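Local coordinates for 3-polyprenyl-4-hydroxybenzoate decarboxylase and related decarboxylases (Pelotomaculum thermopropionicum, PDB 6H6X), which is a UbiD-class, prenylated-FMN decarboxylase, HmfF, that also carboxylates 2-furoic acid to 2,5-furandicarboxylic acid, at residues I135-D140 with R146-H151; R168-F173 with R182-A187; D209-A214 with L222-C227. The protein carries 8 engineered substitutions. One frame throughout, in Å; residues are numbered along the deposited sequence.

Contact 1 (I135-D140 with R146-H151). With MN (manganese (II) ion), chain H; K (potassium ion), chain G; 4LU (1-deoxy-5-O-phosphono-1-(3,3,4,5-tetramethyl-9,11-dioxo-2,3,8,9,10,11-hexahydro-7H-quinolino[1,8-fg]pteridin-12-ium-7-y l)-D-ribitol), chain I.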
loop_
_atom_site.group_PDB
_atom_site.type_symbol
_atom_site.label_atom_id
_atom_site.label_comp_id
_atom_site.label_asym_id
_atom_site.label_seq_id
_atom_site.Cartn_x
_atom_site.Cartn_y
_atom_site.Cartn_z
ATOM N N ILE B 135 2.012 19.391 -25.579
ATOM C CA ILE B 135 1.245 20.546 -25.159
ATOM C C ILE B 135 0.632 21.214 -26.389
ATOM O O ILE B 135 1.285 21.374 -27.404
ATOM C CB ILE B 135 2.044 21.527 -24.292
ATOM C CG1 ILE B 135 3.187 22.218 -25.054
ATOM C CG2 ILE B 135 2.566 20.816 -23.067
ATOM C CD1 ILE B 135 3.871 23.317 -24.226
ATOM N N LEU B 136 -0.641 21.556 -26.303
ATOM C CA LEU B 136 -1.396 22.132 -27.399
ATOM C C LEU B 136 -1.617 23.612 -27.066
ATOM O O LEU B 136 -2.305 23.920 -26.107
ATOM C CB LEU B 136 -2.738 21.439 -27.550
ATOM C CG LEU B 136 -3.516 21.766 -28.832
ATOM C CD1 LEU B 136 -4.444 20.610 -29.176
ATOM C CD2 LEU B 136 -4.281 23.068 -28.734
ATOM N N ILE B 137 -1.007 24.503 -27.848
ATOM C CA ILE B 137 -1.087 25.937 -27.647
ATOM C C ILE B 137 -2.071 26.491 -28.688
ATOM O O ILE B 137 -1.951 26.214 -29.869
ATOM C CB ILE B 137 0.302 26.565 -27.796
ATOM C CG1 ILE B 137 1.236 25.977 -26.780
ATOM C CG2 ILE B 137 0.262 28.080 -27.615
ATOM C CD1 ILE B 137 2.676 25.955 -27.235
ATOM N N ALA B 138 -3.043 27.258 -28.231
ATOM C CA ALA B 138 -3.997 27.929 -29.125
ATOM C C ALA B 138 -4.443 29.301 -28.580
ATOM O O ALA B 138 -4.257 29.621 -27.382
ATOM C CB ALA B 138 -5.189 27.035 -29.352
ATOM N N ARG B 139 -4.996 30.122 -29.473
ATOM C CA ARG B 139 -5.563 31.417 -29.078
ATOM C C ARG B 139 -7.064 31.499 -29.332
ATOM O O ARG B 139 -7.566 30.932 -30.292
ATOM C CB ARG B 139 -4.843 32.568 -29.777
ATOM C CG ARG B 139 -3.477 32.871 -29.176
ATOM C CD ARG B 139 -2.822 34.125 -29.768
ATOM N NE ARG B 139 -1.515 34.383 -29.138
ATOM C CZ ARG B 139 -1.324 35.076 -28.004
ATOM N NH1 ARG B 139 -2.323 35.650 -27.353
ATOM N NH2 ARG B 139 -0.100 35.222 -27.504
ATOM N N ASP B 140 -7.761 32.234 -28.466
ATOM C CA ASP B 140 -9.195 32.481 -28.612
ATOM C C ASP B 140 -9.354 33.345 -29.879
ATOM O O ASP B 140 -8.750 34.419 -30.006
ATOM C CB ASP B 140 -9.725 33.186 -27.354
ATOM C CG ASP B 140 -11.253 33.286 -27.302
ATOM O OD1 ASP B 140 -11.833 33.818 -28.258
ATOM O OD2 ASP B 140 -11.880 32.882 -26.288
ATOM N N ARG B 146 -4.320 33.282 -24.886
ATOM C CA ARG B 146 -3.628 32.028 -25.113
ATOM C C ARG B 146 -3.964 30.988 -24.035
ATOM O O ARG B 146 -4.002 31.317 -22.846
ATOM C CB ARG B 146 -2.132 32.274 -25.116
ATOM C CG ARG B 146 -1.331 31.094 -25.630
ATOM C CD ARG B 146 0.019 31.597 -26.130
ATOM N NE ARG B 146 0.739 32.297 -25.070
ATOM C CZ ARG B 146 1.790 33.102 -25.251
ATOM N NH1 ARG B 146 2.301 33.320 -26.441
ATOM N NH2 ARG B 146 2.363 33.648 -24.206
ATOM N N ASN B 147 -4.166 29.741 -24.466
ATOM C CA ASN B 147 -4.355 28.600 -23.580
ATOM C C ASN B 147 -3.436 27.429 -23.974
ATOM O O ASN B 147 -3.158 27.221 -25.141
ATOM C CB ASN B 147 -5.814 28.147 -23.654
ATOM C CG ASN B 147 -6.217 27.221 -22.501
ATOM O OD1 ASN B 147 -6.493 27.692 -21.388
ATOM N ND2 ASN B 147 -6.291 25.885 -22.779
ATOM N N VAL B 148 -3.030 26.645 -22.980
ATOM C CA VAL B 148 -2.272 25.435 -23.182
ATOM C C VAL B 148 -3.007 24.280 -22.459
ATOM O O VAL B 148 -3.436 24.432 -21.336
ATOM C CB VAL B 148 -0.873 25.590 -22.599
ATOM C CG1 VAL B 148 -0.000 24.385 -22.907
ATOM C CG2 VAL B 148 -0.258 26.920 -23.058
ATOM N N SER B 149 -3.122 23.143 -23.125
ATOM C CA SER B 149 -3.640 21.905 -22.538
ATOM C C SER B 149 -3.009 20.690 -23.238
ATOM O O SER B 149 -2.373 20.825 -24.293
ATOM C CB SER B 149 -5.187 21.860 -22.692
ATOM O OG SER B 149 -5.595 22.318 -23.979
ATOM N N ILE B 150 -3.204 19.506 -22.655
ATOM C CA ILE B 150 -2.675 18.285 -23.250
ATOM C C ILE B 150 -3.850 17.416 -23.671
ATOM O O ILE B 150 -4.723 17.106 -22.857
ATOM C CB ILE B 150 -1.777 17.513 -22.254
ATOM C CG1 ILE B 150 -0.527 18.325 -21.961
ATOM C CG2 ILE B 150 -1.397 16.125 -22.818
ATOM C CD1 ILE B 150 0.438 17.629 -21.007
ATOM N N HIS B 151 -3.826 16.990 -24.923
ATOM C CA HIS B 151 -4.880 16.140 -25.543
ATOM C C HIS B 151 -4.212 14.955 -26.203
ATOM O O HIS B 151 -3.118 15.082 -26.793
ATOM C CB HIS B 151 -5.687 16.947 -26.583
ATOM C CG HIS B 151 -6.286 18.181 -26.000
ATOM N ND1 HIS B 151 -7.565 18.220 -25.499
ATOM C CD2 HIS B 151 -5.733 19.381 -25.706
ATOM C CE1 HIS B 151 -7.790 19.408 -24.957
ATOM N NE2 HIS B 151 -6.687 20.126 -25.058
HETATM MN MN MN H . -6.652 27.195 -19.551
HETATM K K K G . -4.751 23.966 -18.854
HETATM C C9 4LU I . -3.732 15.488 -19.531
HETATM C C8 4LU I . -2.512 14.750 -19.475
HETATM C C7 4LU I . -2.283 13.613 -20.258
HETATM C C10 4LU I . -6.951 15.598 -21.472
HETATM C C6 4LU I . -3.467 13.021 -21.002
HETATM N N3 4LU I . -8.439 15.500 -23.831
HETATM C C2 4LU I . -8.665 16.494 -22.914
HETATM C C13 4LU I . -2.386 10.682 -21.887
HETATM C C5 4LU I . -3.421 11.787 -21.949
HETATM C C1 4LU I . -5.824 12.116 -22.363
HETATM O O2 4LU I . -9.550 17.374 -23.150
HETATM N N1 4LU I . -7.926 16.546 -21.765
HETATM C C4 4LU I . -7.502 14.523 -23.641
HETATM O O4 4LU I . -7.314 13.639 -24.515
HETATM C C4A 4LU I . -6.686 14.543 -22.376
HETATM N N5 4LU I . -5.654 13.584 -22.106
HETATM C C3 4LU I . -4.688 11.459 -22.660
HETATM C C12 4LU I . -2.818 12.470 -23.211
HETATM C C5A 4LU I . -4.634 13.893 -21.165
HETATM C C7M 4LU I . -0.963 12.851 -20.155
HETATM C C8M 4LU I . -1.463 15.326 -18.562
HETATM C C9A 4LU I . -4.840 15.096 -20.312
HETATM N N10 4LU I . -6.163 15.686 -20.295
HETATM C "C1'" 4LU I . -6.508 16.753 -19.358
HETATM C "C2'" 4LU I . -6.211 18.207 -19.791
HETATM O "O2'" 4LU I . -4.926 18.375 -20.398
HETATM C "C3'" 4LU I . -6.242 19.075 -18.543
HETATM O "O3'" 4LU I . -7.438 18.807 -17.807
HETATM C "C4'" 4LU I . -6.088 20.563 -18.871
HETATM O "O4'" 4LU I . -5.661 21.381 -17.740
HETATM C "C5'" 4LU I . -7.327 21.237 -19.436
HETATM O "O5'" 4LU I . -6.835 22.583 -19.616
HETATM P P 4LU I . -7.808 23.873 -19.791
HETATM O O2P 4LU I . -6.911 25.061 -20.181
HETATM O O3P 4LU I . -8.758 23.522 -20.972
HETATM O O1P 4LU I . -8.452 24.049 -18.414
HETATM O O HOH W 1 -5.216 24.771 -25.332
HETATM O O HOH W 2 -6.973 26.235 -17.383
#

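Contact 2 (R168-F173 with R182-A187). With MN (manganese (II) ion), chain H; 4LU (1-deoxy-5-O-phosphono-1-(3,3,4,5-tetramethyl-9,11-dioxo-2,3,8,9,10,11-hexahydro-7H-quinolino[1,8-fg]pteridin-12-ium-7-y l)-D-ribitol), chain I.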
loop_
_atom_site.group_PDB
_atom_site.type_symbol
_atom_site.label_atom_id
_atom_site.label_comp_id
_atom_site.label_asym_id
_atom_site.label_seq_id
_atom_site.Cartn_x
_atom_site.Cartn_y
_atom_site.Cartn_z
ATOM N N ARG B 168 -13.744 22.163 -21.989
ATOM C CA ARG B 168 -12.911 23.044 -21.146
ATOM C C ARG B 168 -12.481 24.227 -22.071
ATOM O O ARG B 168 -13.233 24.598 -22.972
ATOM C CB ARG B 168 -11.705 22.277 -20.553
ATOM C CG ARG B 168 -11.980 21.156 -19.537
ATOM C CD ARG B 168 -12.244 21.658 -18.112
ATOM N NE ARG B 168 -11.295 22.691 -17.652
ATOM C CZ ARG B 168 -11.595 23.794 -16.944
ATOM N NH1 ARG B 168 -12.839 24.073 -16.554
ATOM N NH2 ARG B 168 -10.620 24.645 -16.615
ATOM N N HIS B 169 -11.280 24.790 -21.922
ATOM C CA HIS B 169 -10.934 26.002 -22.667
ATOM C C HIS B 169 -10.724 25.822 -24.168
ATOM O O HIS B 169 -11.208 26.633 -24.945
ATOM C CB HIS B 169 -9.750 26.722 -22.022
ATOM C CG HIS B 169 -10.020 27.130 -20.608
ATOM N ND1 HIS B 169 -9.024 27.383 -19.698
ATOM C CD2 HIS B 169 -11.192 27.296 -19.939
ATOM C CE1 HIS B 169 -9.562 27.696 -18.534
ATOM N NE2 HIS B 169 -10.878 27.659 -18.652
ATOM N N LEU B 170 -10.002 24.801 -24.601
ATOM C CA LEU B 170 -9.795 24.605 -26.014
ATOM C C LEU B 170 -11.130 24.415 -26.749
ATOM O O LEU B 170 -11.318 24.905 -27.848
ATOM C CB LEU B 170 -8.914 23.391 -26.230
ATOM C CG LEU B 170 -8.601 23.122 -27.701
ATOM C CD1 LEU B 170 -7.896 24.326 -28.338
ATOM C CD2 LEU B 170 -7.769 21.860 -27.835
ATOM N N TRP B 171 -12.041 23.667 -26.142
ATOM C CA TRP B 171 -13.396 23.494 -26.682
ATOM C C TRP B 171 -14.128 24.833 -26.886
ATOM O O TRP B 171 -14.742 25.065 -27.930
ATOM C CB TRP B 171 -14.197 22.601 -25.742
ATOM C CG TRP B 171 -15.568 22.298 -26.221
ATOM C CD1 TRP B 171 -16.741 22.780 -25.707
ATOM C CD2 TRP B 171 -15.923 21.442 -27.313
ATOM N NE1 TRP B 171 -17.797 22.283 -26.417
ATOM C CE2 TRP B 171 -17.337 21.450 -27.403
ATOM C CE3 TRP B 171 -15.185 20.661 -28.223
ATOM C CZ2 TRP B 171 -18.049 20.692 -28.369
ATOM C CZ3 TRP B 171 -15.896 19.909 -29.203
ATOM C CH2 TRP B 171 -17.317 19.935 -29.256
ATOM N N HIS B 172 -14.040 25.702 -25.884
ATOM C CA HIS B 172 -14.586 27.036 -25.985
ATOM C C HIS B 172 -13.998 27.759 -27.194
ATOM O O HIS B 172 -14.752 28.306 -27.999
ATOM C CB HIS B 172 -14.345 27.824 -24.705
ATOM C CG HIS B 172 -15.186 29.060 -24.601
ATOM N ND1 HIS B 172 -14.655 30.338 -24.672
ATOM C CD2 HIS B 172 -16.527 29.213 -24.470
ATOM C CE1 HIS B 172 -15.634 31.219 -24.561
ATOM N NE2 HIS B 172 -16.779 30.564 -24.465
ATOM N N PHE B 173 -12.672 27.717 -27.356
ATOM C CA PHE B 173 -12.029 28.354 -28.511
ATOM C C PHE B 173 -12.482 27.747 -29.818
ATOM O O PHE B 173 -12.694 28.472 -30.779
ATOM C CB PHE B 173 -10.512 28.195 -28.496
ATOM C CG PHE B 173 -9.796 28.953 -27.422
ATOM C CD1 PHE B 173 -10.464 29.633 -26.403
ATOM C CD2 PHE B 173 -8.418 28.930 -27.413
ATOM C CE1 PHE B 173 -9.767 30.288 -25.407
ATOM C CE2 PHE B 173 -7.703 29.598 -26.433
ATOM C CZ PHE B 173 -8.376 30.273 -25.420
ATOM N N ARG B 182 -14.493 28.802 -39.647
ATOM C CA ARG B 182 -13.029 28.918 -39.819
ATOM C C ARG B 182 -12.267 27.791 -39.070
ATOM O O ARG B 182 -12.754 27.259 -38.095
ATOM C CB ARG B 182 -12.574 30.268 -39.250
ATOM C CG ARG B 182 -12.924 31.509 -40.061
ATOM C CD ARG B 182 -13.073 32.721 -39.134
ATOM N NE ARG B 182 -12.466 33.941 -39.682
ATOM C CZ ARG B 182 -13.071 34.857 -40.452
ATOM N NH1 ARG B 182 -14.345 34.723 -40.826
ATOM N NH2 ARG B 182 -12.386 35.920 -40.867
ATOM N N PRO B 183 -11.073 27.407 -39.533
ATOM C CA PRO B 183 -10.317 26.507 -38.663
ATOM C C PRO B 183 -9.746 27.244 -37.440
ATOM O O PRO B 183 -9.690 28.472 -37.441
ATOM C CB PRO B 183 -9.198 25.973 -39.568
ATOM C CG PRO B 183 -9.212 26.798 -40.811
ATOM C CD PRO B 183 -10.557 27.440 -40.908
ATOM N N LEU B 184 -9.401 26.492 -36.397
ATOM C CA LEU B 184 -8.645 27.018 -35.249
ATOM C C LEU B 184 -7.190 26.612 -35.389
ATOM O O LEU B 184 -6.884 25.422 -35.377
ATOM C CB LEU B 184 -9.206 26.479 -33.936
ATOM C CG LEU B 184 -8.486 27.000 -32.696
ATOM C CD1 LEU B 184 -8.832 28.458 -32.435
ATOM C CD2 LEU B 184 -8.875 26.134 -31.515
ATOM N N GLU B 185 -6.317 27.595 -35.535
ATOM C CA GLU B 185 -4.874 27.365 -35.625
ATOM C C GLU B 185 -4.310 26.925 -34.274
ATOM O O GLU B 185 -4.669 27.487 -33.243
ATOM C CB GLU B 185 -4.160 28.656 -36.055
ATOM C CG GLU B 185 -4.476 29.100 -37.476
ATOM C CD GLU B 185 -3.603 30.255 -37.963
ATOM O OE1 GLU B 185 -2.962 30.976 -37.147
ATOM O OE2 GLU B 185 -3.570 30.454 -39.199
ATOM N N ILE B 186 -3.446 25.912 -34.287
ATOM C CA ILE B 186 -2.832 25.386 -33.065
ATOM C C ILE B 186 -1.405 25.042 -33.299
ATOM O O ILE B 186 -0.980 24.819 -34.426
ATOM C CB ILE B 186 -3.533 24.114 -32.532
ATOM C CG1 ILE B 186 -3.322 22.908 -33.450
ATOM C CG2 ILE B 186 -5.027 24.366 -32.308
ATOM C CD1 ILE B 186 -3.909 21.633 -32.890
ATOM N N ALA B 187 -0.670 24.953 -32.211
ATOM C CA ALA B 187 0.614 24.301 -32.231
ATOM C C ALA B 187 0.778 23.249 -31.121
ATOM O O ALA B 187 0.261 23.401 -30.018
ATOM C CB ALA B 187 1.703 25.361 -32.137
HETATM MN MN MN H . -6.652 27.195 -19.551
HETATM C C9 4LU I . -3.732 15.488 -19.531
HETATM C C8 4LU I . -2.512 14.750 -19.475
HETATM C C7 4LU I . -2.283 13.613 -20.258
HETATM C C10 4LU I . -6.951 15.598 -21.472
HETATM C C6 4LU I . -3.467 13.021 -21.002
HETATM N N3 4LU I . -8.439 15.500 -23.831
HETATM C C2 4LU I . -8.665 16.494 -22.914
HETATM C C13 4LU I . -2.386 10.682 -21.887
HETATM C C5 4LU I . -3.421 11.787 -21.949
HETATM C C1 4LU I . -5.824 12.116 -22.363
HETATM O O2 4LU I . -9.550 17.374 -23.150
HETATM N N1 4LU I . -7.926 16.546 -21.765
HETATM C C4 4LU I . -7.502 14.523 -23.641
HETATM O O4 4LU I . -7.314 13.639 -24.515
HETATM C C4A 4LU I . -6.686 14.543 -22.376
HETATM N N5 4LU I . -5.654 13.584 -22.106
HETATM C C3 4LU I . -4.688 11.459 -22.660
HETATM C C12 4LU I . -2.818 12.470 -23.211
HETATM C C5A 4LU I . -4.634 13.893 -21.165
HETATM C C7M 4LU I . -0.963 12.851 -20.155
HETATM C C8M 4LU I . -1.463 15.326 -18.562
HETATM C C9A 4LU I . -4.840 15.096 -20.312
HETATM N N10 4LU I . -6.163 15.686 -20.295
HETATM C "C1'" 4LU I . -6.508 16.753 -19.358
HETATM C "C2'" 4LU I . -6.211 18.207 -19.791
HETATM O "O2'" 4LU I . -4.926 18.375 -20.398
HETATM C "C3'" 4LU I . -6.242 19.075 -18.543
HETATM O "O3'" 4LU I . -7.438 18.807 -17.807
HETATM C "C4'" 4LU I . -6.088 20.563 -18.871
HETATM O "O4'" 4LU I . -5.661 21.381 -17.740
HETATM C "C5'" 4LU I . -7.327 21.237 -19.436
HETATM O "O5'" 4LU I . -6.835 22.583 -19.616
HETATM P P 4LU I . -7.808 23.873 -19.791
HETATM O O2P 4LU I . -6.911 25.061 -20.181
HETATM O O3P 4LU I . -8.758 23.522 -20.972
HETATM O O1P 4LU I . -8.452 24.049 -18.414
HETATM O O HOH W 2 -6.973 26.235 -17.383
#

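Contact 3 (D209-A214 with L222-C227). With K (potassium ion), chain G; MN (manganese (II) ion), chain H.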
loop_
_atom_site.group_PDB
_atom_site.type_symbol
_atom_site.label_atom_id
_atom_site.label_comp_id
_atom_site.label_asym_id
_atom_site.label_seq_id
_atom_site.Cartn_x
_atom_site.Cartn_y
_atom_site.Cartn_z
ATOM N N ASP B 209 -2.863 32.473 -19.167
ATOM C CA ASP B 209 -2.019 31.804 -20.127
ATOM C C ASP B 209 -1.113 30.854 -19.346
ATOM O O ASP B 209 -0.265 31.264 -18.535
ATOM C CB ASP B 209 -1.236 32.873 -20.908
ATOM C CG ASP B 209 -0.193 32.298 -21.844
ATOM O OD1 ASP B 209 -0.079 31.065 -21.980
ATOM O OD2 ASP B 209 0.527 33.112 -22.456
ATOM N N GLU B 210 -1.301 29.557 -19.581
ATOM C CA GLU B 210 -0.445 28.585 -18.899
ATOM C C GLU B 210 1.028 28.684 -19.235
ATOM O O GLU B 210 1.852 28.270 -18.427
ATOM C CB GLU B 210 -0.947 27.171 -19.096
ATOM C CG GLU B 210 -2.271 26.974 -18.384
ATOM C CD GLU B 210 -3.478 27.182 -19.279
ATOM O OE1 GLU B 210 -3.419 27.884 -20.336
ATOM O OE2 GLU B 210 -4.500 26.580 -18.908
ATOM N N LEU B 211 1.393 29.261 -20.364
ATOM C CA LEU B 211 2.858 29.475 -20.635
ATOM C C LEU B 211 3.476 30.495 -19.654
ATOM O O LEU B 211 4.629 30.380 -19.279
ATOM C CB LEU B 211 3.089 29.913 -22.084
ATOM C CG LEU B 211 2.693 28.914 -23.163
ATOM C CD1 LEU B 211 3.078 29.465 -24.534
ATOM C CD2 LEU B 211 3.335 27.540 -22.972
ATOM N N GLU B 212 2.672 31.447 -19.208
ATOM C CA GLU B 212 3.056 32.424 -18.173
ATOM C C GLU B 212 3.151 31.813 -16.800
ATOM O O GLU B 212 4.027 32.174 -16.001
ATOM C CB GLU B 212 2.083 33.620 -18.189
ATOM C CG GLU B 212 2.219 34.379 -19.491
ATOM C CD GLU B 212 1.426 35.675 -19.574
ATOM O OE1 GLU B 212 0.467 35.896 -18.796
ATOM O OE2 GLU B 212 1.754 36.476 -20.471
ATOM N N ILE B 213 2.310 30.819 -16.539
ATOM C CA ILE B 213 2.456 30.033 -15.331
ATOM C C ILE B 213 3.776 29.259 -15.369
ATOM O O ILE B 213 4.554 29.258 -14.412
ATOM C CB ILE B 213 1.237 29.120 -15.120
ATOM C CG1 ILE B 213 -0.023 29.974 -14.916
ATOM C CG2 ILE B 213 1.434 28.261 -13.877
ATOM C CD1 ILE B 213 -1.316 29.211 -15.106
ATOM N N ALA B 214 4.066 28.640 -16.499
ATOM C CA ALA B 214 5.339 27.928 -16.642
ATOM C C ALA B 214 6.521 28.851 -16.437
ATOM O O ALA B 214 7.469 28.488 -15.777
ATOM C CB ALA B 214 5.427 27.301 -18.032
ATOM N N LEU B 222 10.265 31.746 -19.833
ATOM C CA LEU B 222 10.228 30.763 -20.884
ATOM C C LEU B 222 10.396 31.488 -22.211
ATOM O O LEU B 222 9.752 32.508 -22.463
ATOM C CB LEU B 222 8.891 30.030 -20.809
ATOM C CG LEU B 222 8.625 28.927 -21.780
ATOM C CD1 LEU B 222 9.597 27.766 -21.553
ATOM C CD2 LEU B 222 7.153 28.516 -21.594
ATOM N N GLU B 223 11.284 30.965 -23.049
ATOM C CA GLU B 223 11.593 31.581 -24.335
ATOM C C GLU B 223 10.733 30.942 -25.417
ATOM O O GLU B 223 10.666 29.723 -25.490
ATOM C CB GLU B 223 13.098 31.487 -24.618
ATOM C CG GLU B 223 13.888 32.309 -23.591
ATOM C CD GLU B 223 15.401 32.353 -23.775
ATOM O OE1 GLU B 223 15.944 31.766 -24.748
ATOM O OE2 GLU B 223 16.068 32.993 -22.913
ATOM N N LEU B 224 10.018 31.790 -26.182
ATOM C CA LEU B 224 9.113 31.396 -27.193
ATOM C C LEU B 224 9.589 31.881 -28.528
ATOM O O LEU B 224 10.364 32.833 -28.618
ATOM C CB LEU B 224 7.739 31.951 -26.951
ATOM C CG LEU B 224 7.096 31.572 -25.646
ATOM C CD1 LEU B 224 5.675 32.183 -25.601
ATOM C CD2 LEU B 224 7.050 30.069 -25.459
ATOM N N VAL B 225 9.096 31.220 -29.568
ATOM C CA VAL B 225 9.354 31.586 -30.940
ATOM C C VAL B 225 8.063 31.445 -31.754
ATOM O O VAL B 225 7.170 30.673 -31.382
ATOM C CB VAL B 225 10.533 30.750 -31.485
ATOM C CG1 VAL B 225 10.198 29.253 -31.440
ATOM C CG2 VAL B 225 10.851 31.171 -32.908
ATOM N N LYS B 226 7.938 32.208 -32.834
ATOM C CA LYS B 226 6.758 32.149 -33.698
ATOM C C LYS B 226 6.820 30.909 -34.547
ATOM O O LYS B 226 7.905 30.513 -34.973
ATOM C CB LYS B 226 6.697 33.325 -34.683
ATOM C CG LYS B 226 6.498 34.695 -34.104
ATOM C CD LYS B 226 5.207 34.895 -33.328
ATOM C CE LYS B 226 4.023 34.994 -34.220
ATOM N NZ LYS B 226 2.872 35.485 -33.383
ATOM N N CYS B 227 5.651 30.347 -34.824
ATOM C CA CYS B 227 5.497 29.219 -35.751
ATOM C C CYS B 227 5.630 29.659 -37.191
ATOM O O CYS B 227 5.422 30.816 -37.516
ATOM C CB CYS B 227 4.122 28.575 -35.542
ATOM S SG CYS B 227 4.077 27.595 -34.009
HETATM K K K G . -4.751 23.966 -18.854
HETATM MN MN MN H . -6.652 27.195 -19.551
HETATM O O HOH W 2 -6.973 26.235 -17.383
#

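Contact 1 (I135-D140 with R146-H151)
Ala138 and Asn147 form a hydrogen-bonded antiparallel pair, with Asn147 N 2.9 Å from Ala138 O, and thereby anchor the backbone from which a side chain reaches manganese. With CG anti to the backbone N (chi1 -164°), the Asn147 amide is carried out to the metal, where OD1 binds the manganese ion at 1.9 Å and ND2 donates to the cofactor phosphate oxygen O2P at 2.8 Å. One residue on, the backbone oxygen Val148 O binds the potassium ion at 2.9 Å.

Behind this shell, one water accepts from Asn147 ND2, donates to Leu136 O and is bonded to Ser149 OG. The hydroxyl also meets the His151 ring at its edge, in plane, with Ser149 OG 2.7 Å from His151 NE2. Leu136 and Ser149 make the second hydrogen-bonded pair, Leu136 N lying 2.8 Å from Ser149 O.

Toward the turn, one face of the Arg139 guanidinium lies over Arg146 CB, and the two guanidinium planes are 50° apart. Arg139 NH2 comes within 3.2 Å of Arg146 NH1; both form salt bridges with Glu233, which probably lets the two like charges sit this close, and Arg146 has a second anion in Asp209. With an alanine here instead of Arg139, Glu233 would probably lose one of its cationic partners and Gly144 O its guanidinium donor.

The two strands form a beta hairpin of the Rift-related, FMN-binding domain. Its Leu136, Ala138, Asn147 and Ser149 face carries helix 169-179, the Ile135 and Ile150 side meets helix 194-199, and strand 184-190 continues the sheet beyond strand 130-139.

Contact 2 (R168-F173 with R182-A187)
Phe173 meets Leu184 through CB, while its ring, set beside the backbone N by a chi1 of -69°, leads away from Leu184 toward Asp140 and Asn147 of the neighbouring hairpin. Its helix packs on the antiparallel sheet of the Rift-related domain and uses its N-terminus as a phosphate site. Two other flat groups, at the start of the same helix, meet the cofactor phosphate. The His169 ring has phosphate oxygen O1P 3.6 Å above one face, offset toward the rim, and its ND1 binds manganese at 2.4 Å. The guanidinium of Arg168 takes O1P at its edge, near its plane: Arg168 NH2 donates to O1P at 2.9 Å, and Arg168 NE adds a weak bond to that oxygen.

Arg168 stands at the N-cap position and His169 N, in the first turn, donates to phosphate oxygen O3P at 3.0 Å. The partial positive charge of the helix start would probably add to the pull of Arg168 and the metal on the phosphate. Asn147 and Glu210 also bind the manganese.

Away from the cofactor, the helix rests on strand 184-190 through a small, wholly apolar contact that buries 129 Å² in all. Strand 184-190 is itself held between strands 130-139 and 240-246, and Leu170 extends the packing across to Leu136, Ala138 and His151. Thus the helix that presents the metal ligand is seated on the sheet by Leu170 and Phe173, one and four residues after His169. Both touch a single methyl of Leu184. Leu184 CG is anti to the backbone N (chi1 -179°), and with chi2 near 73° CD2 reaches the helix, 3.8 Å from Leu170 CD1 and 4.0 Å from Phe173 CB.

Contact 3 (D209-A214 with L222-C227)
Leu211 spreads its two methyls over two leucines of the 222-227 segment: Leu211 CD1 lies 3.9 Å from Leu224 CD1, and Leu211 CD2 is 4.2 Å from Leu222 CD2. A chi1 of -63° sets CG beside the backbone N and aims the fork at the strand. Leu222 adopts the other common shape, with CG anti to the backbone N (chi1 -178°); this, with chi2 near +65°, brings CD2 to the helix, where it also approaches Ala214 CB at 4.1 Å, one turn beyond Leu211.

Within the Rift-related domain an N-capped helix here packs on the short strand 223-226 and the residue leading into it. Asp209 is the N-cap: its OD1 accepts from Leu211 N at 2.8 Å, the donor coming from above the carboxylate plane, while OD2 is turned to Arg146. The Leu211 side chain also touches Cys92, Arg146 and Val148.

On another side of the helix, Glu210 bends sharply at chi2 (95°), turning its carboxylate to the metals. Glu210 OE2 bridges them, at 2.3 Å from manganese and 2.6 Å from potassium; the backbone oxygens of Ser200 and Ala202 also bind the potassium.

From the N terminus the three contacts follow in series, none enclosing or crossing another. Contact 1 closes a five-residue turn, contact 2 an eight-residue helical connection and contact 3 a seven-residue link that finishes helix 210-217. Contacts 1 and 2 share one sheet, where Ile137 N probably bonds to Ala187 O at 2.7 Å. Contact 1 meets contact 3 where Val148 N probably donates to Glu210 OE1, while contacts 2 and 3 touch lightly through Ala187 CB and Cys227 SG. Each contact supplies one protein ligand to the same manganese, so the hairpin and two helices converge on one metal beside the cofactor phosphate from separate parts of one domain.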